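Long-range contacts in putative xanthine dehydrogenase YAGS fad-binding subunit (Escherichia coli, PDB 5G5G), which probably oxidises aldehydes as the molybdenum-bearing subunit of a three-chain periplasmic aldehyde oxidase, holding the metal on a pterin cytosine dinucleotide: residues G92-A97 and R217-K222; N202-W207 and E229-I234. One frame throughout, in Å; residues are numbered along the deposited sequence.

Contact 1. Residues G92-A97 and R217-K222; sequences GDKNTA and RTDLAK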
loop_
_atom_site.group_PDB
_atom_site.type_symbol
_atom_site.label_atom_id
_atom_site.label_comp_id
_atom_site.label_asym_id
_atom_site.label_seq_id
_atom_site.Cartn_x
_atom_site.Cartn_y
_atom_site.Cartn_z
ATOM N N GLY C 92 -17.191 18.218 -11.738
ATOM C CA GLY C 92 -16.205 17.928 -12.742
ATOM C C GLY C 92 -16.637 16.744 -13.565
ATOM O O GLY C 92 -17.355 15.865 -13.090
ATOM N N ASP C 93 -16.159 16.689 -14.807
ATOM C CA ASP C 93 -16.528 15.591 -15.715
ATOM C C ASP C 93 -16.001 14.191 -15.327
ATOM O O ASP C 93 -16.505 13.185 -15.810
ATOM C CB ASP C 93 -16.068 15.945 -17.132
ATOM C CG ASP C 93 -16.910 17.071 -17.755
ATOM O OD1 ASP C 93 -17.923 17.533 -17.153
ATOM O OD2 ASP C 93 -16.552 17.487 -18.863
ATOM N N LYS C 94 -15.023 14.132 -14.439
ATOM C CA LYS C 94 -14.431 12.871 -14.042
ATOM C C LYS C 94 -14.825 12.485 -12.618
ATOM O O LYS C 94 -14.225 11.566 -12.039
ATOM C CB LYS C 94 -12.919 12.975 -14.116
ATOM C CG LYS C 94 -12.331 13.396 -15.445
ATOM C CD LYS C 94 -12.289 12.266 -16.404
ATOM C CE LYS C 94 -11.315 12.560 -17.571
ATOM N NZ LYS C 94 -11.714 13.739 -18.344
ATOM N N ASN C 95 -15.777 13.201 -12.032
ATOM C CA ASN C 95 -16.334 12.846 -10.708
ATOM C C ASN C 95 -17.731 12.314 -10.870
ATOM O O ASN C 95 -18.569 13.029 -11.369
ATOM C CB ASN C 95 -16.353 14.065 -9.781
ATOM C CG ASN C 95 -14.951 14.554 -9.426
ATOM O OD1 ASN C 95 -14.621 15.675 -9.752
ATOM N ND2 ASN C 95 -14.122 13.713 -8.780
ATOM N N THR C 96 -17.981 11.068 -10.506
ATOM C CA THR C 96 -19.327 10.528 -10.488
ATOM C C THR C 96 -19.984 10.934 -9.166
ATOM O O THR C 96 -20.957 11.675 -9.191
ATOM C CB THR C 96 -19.363 8.997 -10.630
ATOM O OG1 THR C 96 -18.739 8.661 -11.871
ATOM C CG2 THR C 96 -20.767 8.462 -10.604
ATOM N N ALA C 97 -19.451 10.464 -8.045
ATOM C CA ALA C 97 -19.901 10.964 -6.760
ATOM C C ALA C 97 -19.521 12.430 -6.588
ATOM O O ALA C 97 -18.416 12.882 -6.926
ATOM C CB ALA C 97 -19.262 10.151 -5.636
ATOM N N ARG C 217 -6.926 21.171 -13.170
ATOM C CA ARG C 217 -7.212 22.580 -13.314
ATOM C C ARG C 217 -8.637 22.842 -13.856
ATOM O O ARG C 217 -9.422 23.656 -13.316
ATOM C CB ARG C 217 -6.185 23.201 -14.232
ATOM C CG ARG C 217 -6.180 24.707 -14.238
ATOM C CD ARG C 217 -5.270 25.151 -15.338
ATOM N NE ARG C 217 -5.377 26.550 -15.616
ATOM C CZ ARG C 217 -4.996 27.122 -16.747
ATOM N NH1 ARG C 217 -4.509 26.391 -17.746
ATOM N NH2 ARG C 217 -5.140 28.434 -16.885
ATOM N N THR C 218 -8.983 22.122 -14.920
ATOM C CA THR C 218 -10.282 22.302 -15.543
ATOM C C THR C 218 -11.417 21.890 -14.607
ATOM O O THR C 218 -12.415 22.598 -14.496
ATOM C CB THR C 218 -10.379 21.509 -16.838
ATOM O OG1 THR C 218 -9.417 22.046 -17.735
ATOM C CG2 THR C 218 -11.755 21.620 -17.440
ATOM N N ASP C 219 -11.246 20.733 -13.978
ATOM C CA ASP C 219 -12.286 20.149 -13.123
ATOM C C ASP C 219 -12.451 20.968 -11.873
ATOM O O ASP C 219 -13.594 21.136 -11.394
ATOM C CB ASP C 219 -12.004 18.681 -12.817
ATOM C CG ASP C 219 -12.117 17.805 -14.081
ATOM O OD1 ASP C 219 -12.654 18.319 -15.082
ATOM O OD2 ASP C 219 -11.694 16.632 -14.111
ATOM N N LEU C 220 -11.348 21.454 -11.326
ATOM C CA LEU C 220 -11.468 22.286 -10.076
ATOM C C LEU C 220 -12.185 23.600 -10.410
ATOM O O LEU C 220 -13.080 24.056 -9.680
ATOM C CB LEU C 220 -10.108 22.581 -9.470
ATOM C CG LEU C 220 -10.127 23.378 -8.166
ATOM C CD1 LEU C 220 -11.058 22.759 -7.143
ATOM C CD2 LEU C 220 -8.727 23.503 -7.606
ATOM N N ALA C 221 -11.767 24.212 -11.523
ATOM C CA ALA C 221 -12.427 25.436 -11.978
ATOM C C ALA C 221 -13.913 25.221 -12.226
ATOM O O ALA C 221 -14.719 26.039 -11.811
ATOM C CB ALA C 221 -11.737 26.031 -13.204
ATOM N N LYS C 222 -14.304 24.122 -12.877
ATOM C CA LYS C 222 -15.728 23.883 -13.126
ATOM C C LYS C 222 -16.511 23.660 -11.833
ATOM O O LYS C 222 -17.676 24.054 -11.718
ATOM C CB LYS C 222 -15.910 22.670 -14.038
ATOM C CG LYS C 222 -17.339 22.395 -14.455
ATOM C CD LYS C 222 -17.380 21.310 -15.536
ATOM C CE LYS C 222 -18.774 20.674 -15.730
ATOM N NZ LYS C 222 -19.735 21.312 -16.656
HETATM O O HOH W 1 -14.842 19.026 -15.790
HETATM O O HOH W 2 -13.720 15.795 -12.357
HETATM O O HOH W 3 -11.447 16.531 -17.131
#
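Asp219 sends its carboxylate at the turn 92-95 with CG beside its own backbone N (chi1 -67°), while Lys94 bends at its second torsion (chi2 -79°) and lays its chain across that carboxylate. The touch is made by methylene groups: Lys94 CG stands 3.6 Å from Asp219 OD2, and the ammonium group passes on to a bridging water. Beside them Gly92 CA faces Asp219 CB at 4.3 Å, where the loop comes nearest the helix backbone. Residues Gly92 to Asn95 form a type I turn, closed by a long bond from Asn95 N to Gly92 O.

Waters do the polar work. One accepts from Lys94 NZ at 3.1 Å and donates to Asp219 OD1 at 3.0 Å. Another accepts from Lys94 N, donates to Asn95 OD1 at 2.8 Å and reaches Asp219 OD2 only weakly. A third accepts from Asp93 N and sits so close to Asp219 OD1 that its bond there is doubtful. Lys222 runs out straight to CE and turns at its last torsion, and its side chain crosses that of Asp93 at about a right angle. Its CE lies 3.6 Å from Asp93 OD1 but NZ stays 4.2 Å away, too far for a salt bridge.

Lys94 also makes a cation-pi contact with Trp215, and its side chain lies about 11 Å from the molybdenum ion. No direct hydrogen bond crosses between 92-97 and 217-222. Asp219, a buried residue, has its carboxylate joined to the turn's polar groups by waters, while the Lys94 methylene touches it directly; the lysine charge close by would be expected to favour its ionised form.

Contact 2. Residues N202-W207 and E229-I234; sequences NKLTLW and ENVRII
Thr205 CG2 and Ile234 CD1 meet at 3.6 Å beneath one face of the Trp207 indole, both toward its rim. Ile234 is the bump: its CD1 lies over the five-membered ring, 4.0 Å from the centroid, as a CH-pi contact, while its CG2 branch comes within 3.6 Å of Trp207 CD1. With CG1 beside the backbone N (chi1 -59°) and the chain extended at chi2 (174°), the isoleucine carries CD1 into the hollow between threonine methyl and ring.

On the opposite face of the sheet Ile233 CD1 fits alongside Leu206 CB at 3.9 Å, the two side chains pointing the same way, and Leu204 CD2 approaches Val231 CG2 more loosely. At the strand start Lys203 drapes its CD and CE past the amide of Asn230, CE being 3.5 Å from OD1. Regular parallel pairing holds the register, beginning with Leu204 N to Asn230 O at 2.8 Å, and the strands diverge by just 15°.

Strand 194-200 flanks 203-208 on its far side. Arg232 turns away to a salt bridge with Asp497, and Ser498 OG takes a hydrogen bond from Ile233 N at the outer edge. Helices 213-224 and 250-262 pack on the face carrying Leu204 and Leu206.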
loop_
_atom_site.group_PDB
_atom_site.type_symbol
_atom_site.label_atom_id
_atom_site.label_comp_id
_atom_site.label_asym_id
_atom_site.label_seq_id
_atom_site.Cartn_x
_atom_site.Cartn_y
_atom_site.Cartn_z
ATOM N N ASN C 202 -9.189 36.878 -6.772
ATOM C CA ASN C 202 -9.889 35.786 -7.437
ATOM C C ASN C 202 -8.957 34.739 -8.120
ATOM O O ASN C 202 -9.443 33.916 -8.874
ATOM C CB ASN C 202 -10.940 36.330 -8.407
ATOM C CG ASN C 202 -12.030 37.150 -7.706
ATOM O OD1 ASN C 202 -12.249 37.055 -6.476
ATOM N ND2 ASN C 202 -12.718 37.990 -8.488
ATOM N N LYS C 203 -7.647 34.821 -7.902
ATOM C CA LYS C 203 -6.697 33.831 -8.429
ATOM C C LYS C 203 -6.430 32.761 -7.355
ATOM O O LYS C 203 -6.132 33.096 -6.260
ATOM C CB LYS C 203 -5.351 34.493 -8.774
ATOM C CG LYS C 203 -5.416 35.690 -9.718
ATOM C CD LYS C 203 -5.945 35.305 -11.073
ATOM C CE LYS C 203 -6.190 36.537 -11.927
ATOM N NZ LYS C 203 -5.064 36.652 -12.864
ATOM N N LEU C 204 -6.489 31.498 -7.722
ATOM C CA LEU C 204 -6.252 30.368 -6.802
ATOM C C LEU C 204 -4.968 29.674 -7.205
ATOM O O LEU C 204 -4.788 29.379 -8.400
ATOM C CB LEU C 204 -7.410 29.409 -6.951
ATOM C CG LEU C 204 -7.299 28.015 -6.342
ATOM C CD1 LEU C 204 -7.157 28.059 -4.820
ATOM C CD2 LEU C 204 -8.471 27.153 -6.713
ATOM N N THR C 205 -4.101 29.370 -6.245
ATOM C CA THR C 205 -3.022 28.439 -6.473
ATOM C C THR C 205 -3.246 27.238 -5.591
ATOM O O THR C 205 -3.542 27.400 -4.404
ATOM C CB THR C 205 -1.638 29.092 -6.170
ATOM O OG1 THR C 205 -1.556 30.307 -6.943
ATOM C CG2 THR C 205 -0.494 28.176 -6.552
ATOM N N LEU C 206 -3.185 26.037 -6.173
ATOM C CA LEU C 206 -3.392 24.787 -5.444
ATOM C C LEU C 206 -2.151 23.938 -5.615
ATOM O O LEU C 206 -1.808 23.553 -6.753
ATOM C CB LEU C 206 -4.610 24.026 -5.969
ATOM C CG LEU C 206 -5.044 22.872 -5.051
ATOM C CD1 LEU C 206 -5.973 23.378 -3.934
ATOM C CD2 LEU C 206 -5.719 21.750 -5.791
ATOM N N TRP C 207 -1.505 23.624 -4.507
ATOM C CA TRP C 207 -0.455 22.625 -4.461
ATOM C C TRP C 207 -1.172 21.338 -4.115
ATOM O O TRP C 207 -1.976 21.272 -3.158
ATOM C CB TRP C 207 0.537 22.943 -3.368
ATOM C CG TRP C 207 1.408 24.159 -3.641
ATOM C CD1 TRP C 207 2.680 24.152 -4.093
ATOM C CD2 TRP C 207 1.060 25.547 -3.474
ATOM N NE1 TRP C 207 3.173 25.443 -4.201
ATOM C CE2 TRP C 207 2.200 26.318 -3.818
ATOM C CE3 TRP C 207 -0.090 26.225 -3.002
ATOM C CZ2 TRP C 207 2.222 27.735 -3.739
ATOM C CZ3 TRP C 207 -0.080 27.617 -2.989
ATOM C CH2 TRP C 207 1.062 28.368 -3.324
ATOM N N GLU C 229 -8.707 30.156 -16.191
ATOM C CA GLU C 229 -7.524 30.986 -16.251
ATOM C C GLU C 229 -7.092 31.512 -14.889
ATOM O O GLU C 229 -5.965 31.937 -14.740
ATOM C CB GLU C 229 -7.660 32.187 -17.259
ATOM C CG GLU C 229 -9.070 32.686 -17.616
ATOM C CD GLU C 229 -9.887 31.710 -18.501
ATOM O OE1 GLU C 229 -9.405 31.300 -19.591
ATOM O OE2 GLU C 229 -11.033 31.350 -18.131
ATOM N N ASN C 230 -7.996 31.502 -13.922
ATOM C CA ASN C 230 -7.721 31.995 -12.580
ATOM C C ASN C 230 -7.169 30.927 -11.619
ATOM O O ASN C 230 -7.017 31.190 -10.445
ATOM C CB ASN C 230 -8.994 32.624 -12.032
ATOM C CG ASN C 230 -9.290 33.969 -12.680
ATOM O OD1 ASN C 230 -8.516 34.449 -13.480
ATOM N ND2 ASN C 230 -10.382 34.594 -12.294
ATOM N N VAL C 231 -6.839 29.750 -12.145
ATOM C CA VAL C 231 -6.406 28.587 -11.328
ATOM C C VAL C 231 -5.042 28.117 -11.806
ATOM O O VAL C 231 -4.829 27.923 -13.022
ATOM C CB VAL C 231 -7.372 27.419 -11.447
ATOM C CG1 VAL C 231 -6.847 26.184 -10.669
ATOM C CG2 VAL C 231 -8.742 27.839 -10.929
ATOM N N ARG C 232 -4.143 27.897 -10.851
ATOM C CA ARG C 232 -2.840 27.374 -11.106
ATOM C C ARG C 232 -2.733 26.119 -10.223
ATOM O O ARG C 232 -3.019 26.168 -9.038
ATOM C CB ARG C 232 -1.703 28.338 -10.796
ATOM C CG ARG C 232 -0.301 27.769 -11.048
ATOM C CD ARG C 232 0.782 28.805 -10.848
ATOM N NE ARG C 232 2.141 28.267 -10.956
ATOM C CZ ARG C 232 3.247 28.953 -10.715
ATOM N NH1 ARG C 232 3.224 30.222 -10.269
ATOM N NH2 ARG C 232 4.422 28.393 -10.873
ATOM N N ILE C 233 -2.325 25.009 -10.842
ATOM C CA ILE C 233 -2.148 23.747 -10.141
ATOM C C ILE C 233 -0.649 23.397 -10.123
ATOM O O ILE C 233 0.029 23.465 -11.179
ATOM C CB ILE C 233 -2.949 22.620 -10.870
ATOM C CG1 ILE C 233 -4.450 22.921 -10.998
ATOM C CG2 ILE C 233 -2.703 21.279 -10.221
ATOM C CD1 ILE C 233 -5.171 23.153 -9.685
ATOM N N ILE C 234 -0.164 22.903 -8.973
ATOM C CA ILE C 234 1.237 22.576 -8.753
ATOM C C ILE C 234 1.347 21.203 -8.092
ATOM O O ILE C 234 0.739 20.981 -7.075
ATOM C CB ILE C 234 1.906 23.664 -7.847
ATOM C CG1 ILE C 234 1.784 25.012 -8.543
ATOM C CG2 ILE C 234 3.321 23.285 -7.519
ATOM C CD1 ILE C 234 2.259 26.186 -7.728
HETATM O O HOH W 4 -11.767 33.297 -9.877
#

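Overall arrangement
From the N terminus, residues 92-97 come first, in a loop of the a/b hammerhead domain, and wait some 120 residues for helix 213-224 to close contact 1. Meanwhile strand 203-208 has been laid down. The chain then runs through that helix into strand 231-234, which closes the short beta-alpha-beta loop of contact 2. The segments alternate, so the two contacts cross. Their centres are 15 Å apart, and helix 213-224 connects them: Leu220 packs on Leu204, and Arg217 lies against Val231 and Ile233. Together they tie the hammerhead loop, through this helix, to the end of the seven-stranded mixed sheet.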